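Local coordinates for protein putative RNase YutE (Bacillus subtilis subsp. subtilis str. 168, PDB 1YLM) that probably acts as an RNase and as the toxic component of a putative type VII toxin-antitoxin system, probably neutralised by its cognate antitoxin, at residues L45-L50 with L92-R96. Numbering follows the deposited sequence.
Sequences LIECIL and LIAYR
In the all-helical HepT fold, a buried carboxylate can pair with an arginine on a neighbouring segment, beside an apolar interface; this contact is a worked example. Residues 45-50 form regular helix inside helix 32-59. Leu92 and Ile93 are helical, and a type I turn from Ile93 to Arg96, with Arg96 N hydrogen-bonded to Ile93 O at 2.9 Å, redirects the chain. The register is set by Ile46 and Ile93, whose CA atoms lie 5.7 Å apart. Ile46, in the mt rotamer, fills the notch of this bend: its CG1 is 3.7 Å from Leu92 CG, and its CD1 lies 3.3 Å from Leu92 O. Leu92 adopts tp. Ile93, again mt, brings CD1 against both Ile49 CG2 (4.1 Å) and Leu50 CD2 (4.0 Å), and helix 71-77 adds Met72 to this apolar cluster. Tyr95 instead turns its ring away, its OH hydrogen-bonded to Glu110. Arg96, probably an active-site residue, opens the segment matching the family's RX(4)HXY motif, in which Gln101 takes the histidine position; it runs extended (chi1 to chi3 all t), its CD passing 3.7 Å from Leu50 CD1, and makes a cation-pi contact with Tyr68. Glu47, whose side chain also packs on Tyr103 of the second subunit, bends as mm to meet the guanidinium edge in a bidentate salt bridge: Arg96 NH2 to Glu47 OE1 at 3.1 Å, and Arg96 NE to Glu47 OE2 at 2.6 Å.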
loop_
_atom_site.group_PDB
_atom_site.type_symbol
_atom_site.label_atom_id
_atom_site.label_comp_id
_atom_site.label_asym_id
_atom_site.label_seq_id
_atom_site.Cartn_x
_atom_site.Cartn_y
_atom_site.Cartn_z
ATOM N N LEU A 45 -0.592 -9.375 -2.759
ATOM C CA LEU A 45 0.163 -10.555 -3.214
ATOM C C LEU A 45 1.664 -10.369 -2.939
ATOM O O LEU A 45 2.323 -11.242 -2.354
ATOM C CB LEU A 45 -0.085 -10.823 -4.714
ATOM C CG LEU A 45 -1.502 -11.226 -5.148
ATOM C CD1 LEU A 45 -1.577 -11.399 -6.667
ATOM C CD2 LEU A 45 -1.966 -12.488 -4.417
ATOM N N ILE A 46 2.187 -9.213 -3.343
ATOM C CA ILE A 46 3.609 -8.863 -3.151
ATOM C C ILE A 46 3.995 -8.860 -1.658
ATOM O O ILE A 46 4.997 -9.480 -1.266
ATOM C CB ILE A 46 3.951 -7.480 -3.800
ATOM C CG1 ILE A 46 3.832 -7.576 -5.334
ATOM C CG2 ILE A 46 5.368 -7.042 -3.383
ATOM C CD1 ILE A 46 3.850 -6.222 -6.082
ATOM N N GLU A 47 3.206 -8.162 -0.837
ATOM C CA GLU A 47 3.488 -8.044 0.605
ATOM C C GLU A 47 3.475 -9.405 1.307
ATOM O O GLU A 47 4.338 -9.669 2.150
ATOM C CB GLU A 47 2.515 -7.092 1.306
ATOM C CG GLU A 47 2.681 -5.595 1.006
ATOM C CD GLU A 47 4.137 -5.139 0.921
ATOM O OE1 GLU A 47 4.810 -4.891 1.962
ATOM O OE2 GLU A 47 4.597 -5.015 -0.211
ATOM N N CYS A 48 2.502 -10.250 0.955
ATOM C CA CYS A 48 2.415 -11.603 1.492
ATOM C C CYS A 48 3.669 -12.410 1.141
ATOM O O CYS A 48 4.188 -13.139 1.994
ATOM C CB CYS A 48 1.204 -12.335 0.933
ATOM S SG CYS A 48 -0.411 -11.827 1.617
ATOM N N ILE A 49 4.146 -12.286 -0.099
ATOM C CA ILE A 49 5.361 -13.013 -0.501
ATOM C C ILE A 49 6.569 -12.505 0.282
ATOM O O ILE A 49 7.351 -13.305 0.813
ATOM C CB ILE A 49 5.624 -12.919 -2.008
ATOM C CG1 ILE A 49 4.526 -13.666 -2.789
ATOM C CG2 ILE A 49 7.036 -13.454 -2.348
ATOM C CD1 ILE A 49 4.503 -13.283 -4.296
ATOM N N LEU A 50 6.725 -11.186 0.351
ATOM C CA LEU A 50 7.887 -10.602 1.041
ATOM C C LEU A 50 7.888 -10.908 2.534
ATOM O O LEU A 50 8.936 -11.243 3.102
ATOM C CB LEU A 50 7.934 -9.093 0.823
ATOM C CG LEU A 50 8.184 -8.661 -0.630
ATOM C CD1 LEU A 50 8.148 -7.153 -0.752
ATOM C CD2 LEU A 50 9.498 -9.243 -1.208
ATOM N N LEU A 92 7.015 -9.734 -10.565
ATOM C CA LEU A 92 5.862 -9.116 -9.899
ATOM C C LEU A 92 6.316 -8.179 -8.794
ATOM O O LEU A 92 5.808 -7.059 -8.664
ATOM C CB LEU A 92 4.895 -10.156 -9.306
ATOM C CG LEU A 92 3.717 -9.547 -8.509
ATOM C CD1 LEU A 92 2.807 -8.636 -9.366
ATOM C CD2 LEU A 92 2.893 -10.654 -7.862
ATOM N N ILE A 93 7.264 -8.648 -7.979
ATOM C CA ILE A 93 7.786 -7.853 -6.872
ATOM C C ILE A 93 8.344 -6.498 -7.336
ATOM O O ILE A 93 8.238 -5.486 -6.631
ATOM C CB ILE A 93 8.855 -8.673 -6.082
ATOM C CG1 ILE A 93 8.157 -9.818 -5.315
ATOM C CG2 ILE A 93 9.696 -7.767 -5.164
ATOM C CD1 ILE A 93 9.086 -10.953 -4.854
ATOM N N ALA A 94 8.924 -6.481 -8.532
ATOM C CA ALA A 94 9.459 -5.249 -9.111
ATOM C C ALA A 94 8.388 -4.165 -9.286
ATOM O O ALA A 94 8.721 -2.987 -9.410
ATOM C CB ALA A 94 10.160 -5.554 -10.436
ATOM N N TYR A 95 7.108 -4.560 -9.261
ATOM C CA TYR A 95 6.002 -3.590 -9.342
ATOM C C TYR A 95 5.682 -2.874 -8.014
ATOM O O TYR A 95 4.905 -1.923 -7.984
ATOM C CB TYR A 95 4.740 -4.234 -9.966
ATOM C CG TYR A 95 3.925 -3.248 -10.780
ATOM C CD1 TYR A 95 4.362 -2.828 -12.037
ATOM C CD2 TYR A 95 2.726 -2.710 -10.282
ATOM C CE1 TYR A 95 3.629 -1.919 -12.788
ATOM C CE2 TYR A 95 1.990 -1.771 -11.030
ATOM C CZ TYR A 95 2.449 -1.389 -12.281
ATOM O OH TYR A 95 1.744 -0.479 -13.055
ATOM N N ARG A 96 6.289 -3.330 -6.912
ATOM C CA ARG A 96 5.973 -2.808 -5.586
ATOM C C ARG A 96 6.160 -1.300 -5.492
ATOM O O ARG A 96 5.298 -0.613 -4.977
ATOM C CB ARG A 96 6.801 -3.490 -4.497
ATOM C CG ARG A 96 6.284 -3.198 -3.085
ATOM C CD ARG A 96 7.238 -3.749 -2.021
ATOM N NE ARG A 96 6.721 -3.526 -0.669
ATOM C CZ ARG A 96 7.037 -2.502 0.119
ATOM N NH1 ARG A 96 7.898 -1.561 -0.276
ATOM N NH2 ARG A 96 6.489 -2.419 1.328
#